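Local coordinates for kappa-carrageenase (PDB 5OCR), which probably hydrolyses kappa-carrageenan, a marine algal polysaccharide, using the glycoside hydrolase family 16 domain contained in this chain, at residues 70-75 with 237-242; 109-114 with 269-274. All blocks are in the same frame, centred on the assembly; numbering follows the deposited sequence.

Contact 1: residues 70-75 with 237-242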
loop_
_atom_site.group_PDB
_atom_site.type_symbol
_atom_site.label_atom_id
_atom_site.label_comp_id
_atom_site.label_asym_id
_atom_site.label_seq_id
_atom_site.Cartn_x
_atom_site.Cartn_y
_atom_site.Cartn_z
ATOM N N LEU A 70 6.278 -7.815 -8.168
ATOM C CA LEU A 70 5.039 -8.306 -7.621
ATOM C C LEU A 70 4.027 -8.210 -8.782
ATOM O O LEU A 70 3.904 -7.171 -9.408
ATOM C CB LEU A 70 4.614 -7.435 -6.404
ATOM C CG LEU A 70 5.583 -7.474 -5.217
ATOM C CD1 LEU A 70 6.767 -6.533 -5.387
ATOM C CD2 LEU A 70 4.854 -7.050 -3.937
ATOM N N THR A 71 3.313 -9.300 -9.049
ATOM C CA THR A 71 2.552 -9.412 -10.296
ATOM C C THR A 71 1.075 -9.703 -10.051
ATOM O O THR A 71 0.745 -10.588 -9.195
ATOM C CB THR A 71 3.172 -10.565 -11.162
ATOM O OG1 THR A 71 4.555 -10.247 -11.390
ATOM C CG2 THR A 71 2.513 -10.688 -12.551
ATOM N N MET A 72 0.216 -9.012 -10.777
ATOM C CA MET A 72 -1.243 -9.313 -10.822
ATOM C C MET A 72 -1.498 -10.280 -11.975
ATOM O O MET A 72 -1.128 -9.985 -13.100
ATOM C CB MET A 72 -2.001 -7.997 -11.074
ATOM C CG MET A 72 -3.540 -8.184 -11.085
ATOM S SD MET A 72 -4.167 -8.581 -9.463
ATOM C CE MET A 72 -3.766 -7.029 -8.553
ATOM N N ARG A 73 -2.104 -11.450 -11.701
ATOM C CA ARG A 73 -2.315 -12.474 -12.753
ATOM C C ARG A 73 -3.794 -12.799 -12.839
ATOM O O ARG A 73 -4.536 -12.728 -11.833
ATOM C CB ARG A 73 -1.624 -13.793 -12.365
ATOM C CG ARG A 73 -0.107 -13.626 -12.479
ATOM C CD ARG A 73 0.559 -14.976 -12.366
ATOM N NE ARG A 73 1.991 -14.769 -12.079
ATOM C CZ ARG A 73 2.907 -14.416 -12.969
ATOM N NH1 ARG A 73 2.563 -14.232 -14.259
ATOM N NH2 ARG A 73 4.181 -14.253 -12.587
ATOM N N HIS A 74 -4.245 -13.163 -14.030
ATOM C CA HIS A 74 -5.661 -13.528 -14.205
ATOM C C HIS A 74 -5.771 -15.012 -13.956
ATOM O O HIS A 74 -4.986 -15.809 -14.506
ATOM C CB HIS A 74 -6.065 -13.224 -15.673
ATOM C CG HIS A 74 -7.484 -13.564 -16.008
ATOM N ND1 HIS A 74 -7.841 -13.915 -17.274
ATOM C CD2 HIS A 74 -8.649 -13.465 -15.278
ATOM C CE1 HIS A 74 -9.198 -14.127 -17.293
ATOM N NE2 HIS A 74 -9.681 -13.861 -16.104
ATOM N N ASN A 75 -6.769 -15.418 -13.174
ATOM C CA ASN A 75 -6.959 -16.872 -12.943
ATOM C C ASN A 75 -7.128 -17.657 -14.266
ATOM O O ASN A 75 -7.897 -17.255 -15.140
ATOM C CB ASN A 75 -8.148 -17.166 -12.049
ATOM C CG ASN A 75 -8.015 -16.532 -10.670
ATOM O OD1 ASN A 75 -6.967 -15.982 -10.315
ATOM N ND2 ASN A 75 -9.064 -16.633 -9.884
ATOM N N LEU A 237 4.278 -4.067 1.124
ATOM C CA LEU A 237 4.314 -3.635 -0.305
ATOM C C LEU A 237 3.380 -4.580 -1.055
ATOM O O LEU A 237 3.534 -5.835 -0.958
ATOM C CB LEU A 237 5.735 -3.834 -0.815
ATOM C CG LEU A 237 6.847 -2.973 -0.210
ATOM C CD1 LEU A 237 8.212 -3.709 -0.276
ATOM C CD2 LEU A 237 6.862 -1.648 -0.939
ATOM N N SER A 238 2.420 -4.031 -1.787
ATOM C CA SER A 238 1.506 -4.955 -2.482
ATOM C C SER A 238 0.976 -4.297 -3.761
ATOM O O SER A 238 0.967 -3.063 -3.899
ATOM C CB SER A 238 0.407 -5.324 -1.538
ATOM O OG SER A 238 -0.370 -4.169 -1.176
ATOM N N LEU A 239 0.455 -5.149 -4.651
ATOM C CA LEU A 239 -0.134 -4.678 -5.916
ATOM C C LEU A 239 -1.665 -4.941 -5.843
ATOM O O LEU A 239 -2.107 -6.103 -5.843
ATOM C CB LEU A 239 0.555 -5.356 -7.149
ATOM C CG LEU A 239 0.024 -4.870 -8.484
ATOM C CD1 LEU A 239 0.277 -3.358 -8.726
ATOM C CD2 LEU A 239 0.748 -5.701 -9.570
ATOM N N GLY A 240 -2.439 -3.869 -5.708
ATOM C CA GLY A 240 -3.878 -3.974 -5.542
ATOM C C GLY A 240 -4.604 -3.971 -6.860
ATOM O O GLY A 240 -4.013 -3.579 -7.893
ATOM N N LEU A 241 -5.822 -4.544 -6.907
ATOM C CA LEU A 241 -6.673 -4.457 -8.087
ATOM C C LEU A 241 -7.623 -3.307 -7.989
ATOM O O LEU A 241 -8.113 -2.932 -6.890
ATOM C CB LEU A 241 -7.468 -5.804 -8.177
ATOM C CG LEU A 241 -8.125 -6.150 -9.481
ATOM C CD1 LEU A 241 -7.081 -6.336 -10.566
ATOM C CD2 LEU A 241 -8.996 -7.419 -9.303
ATOM N N ARG A 242 -7.842 -2.624 -9.127
ATOM C CA ARG A 242 -8.736 -1.480 -9.185
ATOM C C ARG A 242 -9.633 -1.538 -10.426
ATOM O O ARG A 242 -9.542 -2.414 -11.235
ATOM C CB ARG A 242 -7.953 -0.160 -9.330
ATOM C CG ARG A 242 -6.990 0.038 -8.136
ATOM C CD ARG A 242 -7.792 0.380 -6.898
ATOM N NE ARG A 242 -6.927 0.796 -5.730
ATOM C CZ ARG A 242 -6.518 -0.038 -4.755
ATOM N NH1 ARG A 242 -6.794 -1.363 -4.826
ATOM N NH2 ARG A 242 -5.820 0.421 -3.707
#

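Contact 2: residues 109-114 with 269-274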
loop_
_atom_site.group_PDB
_atom_site.type_symbol
_atom_site.label_atom_id
_atom_site.label_comp_id
_atom_site.label_asym_id
_atom_site.label_seq_id
_atom_site.Cartn_x
_atom_site.Cartn_y
_atom_site.Cartn_z
ATOM N N ALA A 109 3.282 0.058 -12.531
ATOM C CA ALA A 109 2.918 -1.024 -13.479
ATOM C C ALA A 109 2.557 -0.515 -14.867
ATOM O O ALA A 109 1.819 0.493 -15.056
ATOM C CB ALA A 109 1.712 -1.806 -12.898
ATOM N N ASP A 110 3.009 -1.260 -15.862
ATOM C CA ASP A 110 2.746 -0.853 -17.247
ATOM C C ASP A 110 1.305 -0.864 -17.764
ATOM O O ASP A 110 0.987 -0.263 -18.809
ATOM C CB ASP A 110 3.678 -1.568 -18.176
ATOM C CG ASP A 110 3.427 -3.025 -18.271
ATOM O OD1 ASP A 110 2.403 -3.633 -17.737
ATOM O OD2 ASP A 110 4.343 -3.595 -18.927
ATOM N N ILE A 111 0.402 -1.519 -17.039
ATOM C CA ILE A 111 -0.988 -1.435 -17.407
ATOM C C ILE A 111 -1.583 0.003 -17.409
ATOM O O ILE A 111 -2.530 0.284 -18.111
ATOM C CB ILE A 111 -1.821 -2.392 -16.540
ATOM C CG1 ILE A 111 -3.231 -2.592 -17.167
ATOM C CG2 ILE A 111 -1.959 -1.857 -15.127
ATOM C CD1 ILE A 111 -3.950 -3.845 -16.584
ATOM N N GLY A 112 -0.979 0.931 -16.666
ATOM C CA GLY A 112 -1.614 2.237 -16.387
ATOM C C GLY A 112 -2.773 2.022 -15.413
ATOM O O GLY A 112 -2.592 1.553 -14.281
ATOM N N GLU A 113 -4.011 2.211 -15.837
ATOM C CA GLU A 113 -5.152 2.070 -14.938
ATOM C C GLU A 113 -5.501 0.546 -14.754
ATOM O O GLU A 113 -5.379 -0.244 -15.723
ATOM C CB GLU A 113 -6.338 2.837 -15.535
ATOM C CG GLU A 113 -7.571 2.800 -14.669
ATOM C CD GLU A 113 -8.670 3.718 -15.177
ATOM O OE1 GLU A 113 -9.513 4.079 -14.365
ATOM O OE2 GLU A 113 -8.665 4.121 -16.384
ATOM N N GLY A 114 -5.872 0.156 -13.547
ATOM C CA GLY A 114 -6.393 -1.179 -13.250
ATOM C C GLY A 114 -5.754 -1.881 -12.061
ATOM O O GLY A 114 -6.266 -2.914 -11.596
ATOM N N SER A 269 -5.683 -7.948 -22.037
ATOM C CA SER A 269 -4.517 -8.103 -22.891
ATOM C C SER A 269 -3.276 -7.558 -22.185
ATOM O O SER A 269 -2.174 -7.947 -22.523
ATOM C CB SER A 269 -4.712 -7.428 -24.264
ATOM O OG SER A 269 -4.673 -6.008 -24.169
ATOM N N ASP A 270 -3.486 -6.673 -21.190
ATOM C CA ASP A 270 -2.396 -6.036 -20.407
ATOM C C ASP A 270 -2.075 -6.708 -19.070
ATOM O O ASP A 270 -1.276 -6.203 -18.282
ATOM C CB ASP A 270 -2.689 -4.549 -20.213
ATOM C CG ASP A 270 -2.777 -3.830 -21.535
ATOM O OD1 ASP A 270 -1.915 -4.132 -22.392
ATOM O OD2 ASP A 270 -3.707 -3.008 -21.735
ATOM N N ILE A 271 -2.676 -7.861 -18.845
ATOM C CA ILE A 271 -2.430 -8.715 -17.690
ATOM C C ILE A 271 -1.679 -9.949 -18.206
ATOM O O ILE A 271 -2.138 -10.522 -19.188
ATOM C CB ILE A 271 -3.785 -9.078 -16.987
ATOM C CG1 ILE A 271 -4.535 -7.801 -16.449
ATOM C CG2 ILE A 271 -3.523 -10.126 -15.916
ATOM C CD1 ILE A 271 -3.795 -7.180 -15.234
ATOM N N PRO A 272 -0.593 -10.422 -17.526
ATOM C CA PRO A 272 -0.143 -9.983 -16.184
ATOM C C PRO A 272 0.533 -8.606 -16.240
ATOM O O PRO A 272 1.054 -8.188 -17.329
ATOM C CB PRO A 272 0.847 -11.074 -15.772
ATOM C CG PRO A 272 1.357 -11.651 -17.113
ATOM C CD PRO A 272 0.116 -11.650 -17.963
ATOM N N THR A 273 0.541 -7.910 -15.096
ATOM C CA THR A 273 1.287 -6.662 -15.054
ATOM C C THR A 273 1.982 -6.637 -13.695
ATOM O O THR A 273 1.528 -7.359 -12.744
ATOM C CB THR A 273 0.323 -5.464 -15.238
ATOM O OG1 THR A 273 1.134 -4.278 -15.426
ATOM C CG2 THR A 273 -0.629 -5.213 -14.014
ATOM N N SER A 274 3.093 -5.875 -13.582
ATOM C CA SER A 274 3.920 -5.997 -12.400
ATOM C C SER A 274 4.319 -4.632 -11.890
ATOM O O SER A 274 4.466 -3.710 -12.680
ATOM C CB SER A 274 5.196 -6.718 -12.758
ATOM O OG SER A 274 4.927 -8.060 -13.193
HETATM O O HOH W 1 4.796 -3.425 -15.245
HETATM O O HOH W 2 -4.089 -0.726 -20.268
#

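Contact 1: residues 70-75 with 237-242
Met72 meets Leu239, Gly240 and Leu241 along the whole length of its side chain. At its root, Met72 CB lies 3.9 Å from Leu239 CD2. Chi1 (-178°) sets CG anti to the backbone N, where it and then SD come beside Leu241: Met72 CG is 4.0 Å and SD 3.8 Å from Leu241 CD1, the two side chains crossing at about a right angle. A further bend at chi3 (65°) folds the methyl CE back over the opposing backbone, where it sits 3.3 Å from Leu239 O and 3.5 Å from Gly240 O. An alanine here would keep the CB contact but would probably open a gap beside Leu241 CD1 and leave the backbone oxygens of Leu239 and Gly240 without their methyl cover. Leu239 answers from the other strand, with CD2 packed 3.5 Å from Leu70 O, while Leu70 CD2 lies 3.5 Å from Leu237 O. The segment axes come no closer than 7.0 Å, wider than the spacing of bonded strands, and differ by 21° in direction; no hydrogen bond crosses between them. Backbone bonding goes to other strands instead, and Ser88 OG bonds Leu239 O. Buried apolar side chains interleaving between strands 67-74 and 233-241, both of which pair with strand 86-97, are consistent with the apolar core of the family 16 beta-jellyroll.

Contact 2: residues 109-114 with 269-274
The carboxylate of Asp110 is met by Thr273 on the anti side of OD1: Thr273 OG1 donates a 2.7 Å hydrogen bond to Asp110 OD1 from 30° out of the carboxylate plane. The hydroxyl is placed for this by chi1 of Thr273 (-170°), which sets OG1 anti to the backbone N. The second carboxylate, that of Asp270, works through solvent: one water donates to Asp270 OD2 at 2.7 Å and to Ile111 O at 2.8 Å. Another water spans the other end of the contact, accepting from Asp110 N and giving a 2.6 Å bond to Ser274 O. Between these polar links lies Ile111, whose CD1 touches Ile271 CD1 at 3.6 Å and whose CG1 lies 3.7 Å from Asp270 CB. Its other branch, CG2, meets Thr273 CG2 at 3.8 Å. Phe245 adds to the apolar side by touching both isoleucines. Ala109 to Gly112 form a type I beta turn, joined to the chain entering strand 273-285 by one direct and two water-mediated links. The contact is partly buried, with an apolar middle between polar links; the hydroxyl proton donated to Asp110 probably offsets some of its negative charge.

The centres of contacts 1 and 2 lie about 9 Å apart. Their segments alternate in sequence: 70-75, 109-114, 237-242, then 269-274. Strands 67-74 and 273-285 are antiparallel neighbours, so the contacts meet directly, with Met72 N 2.9 Å from Thr273 O in a probable backbone hydrogen bond and Thr71 OG1 at the same 2.9 Å from Ser274 OG, which also hydrogen-bonds Glu69 OE2. A backbone bond between Gly114 and Arg242 joins the remaining two segments. Contact 1 is buried, centred about 12 Å from the chain centre; contact 2, at about 17 Å, joins a loop to the start of strand 273-285. Together they bring four sequence-distant pieces of the jellyroll side by side, from buried strands to a partly exposed loop.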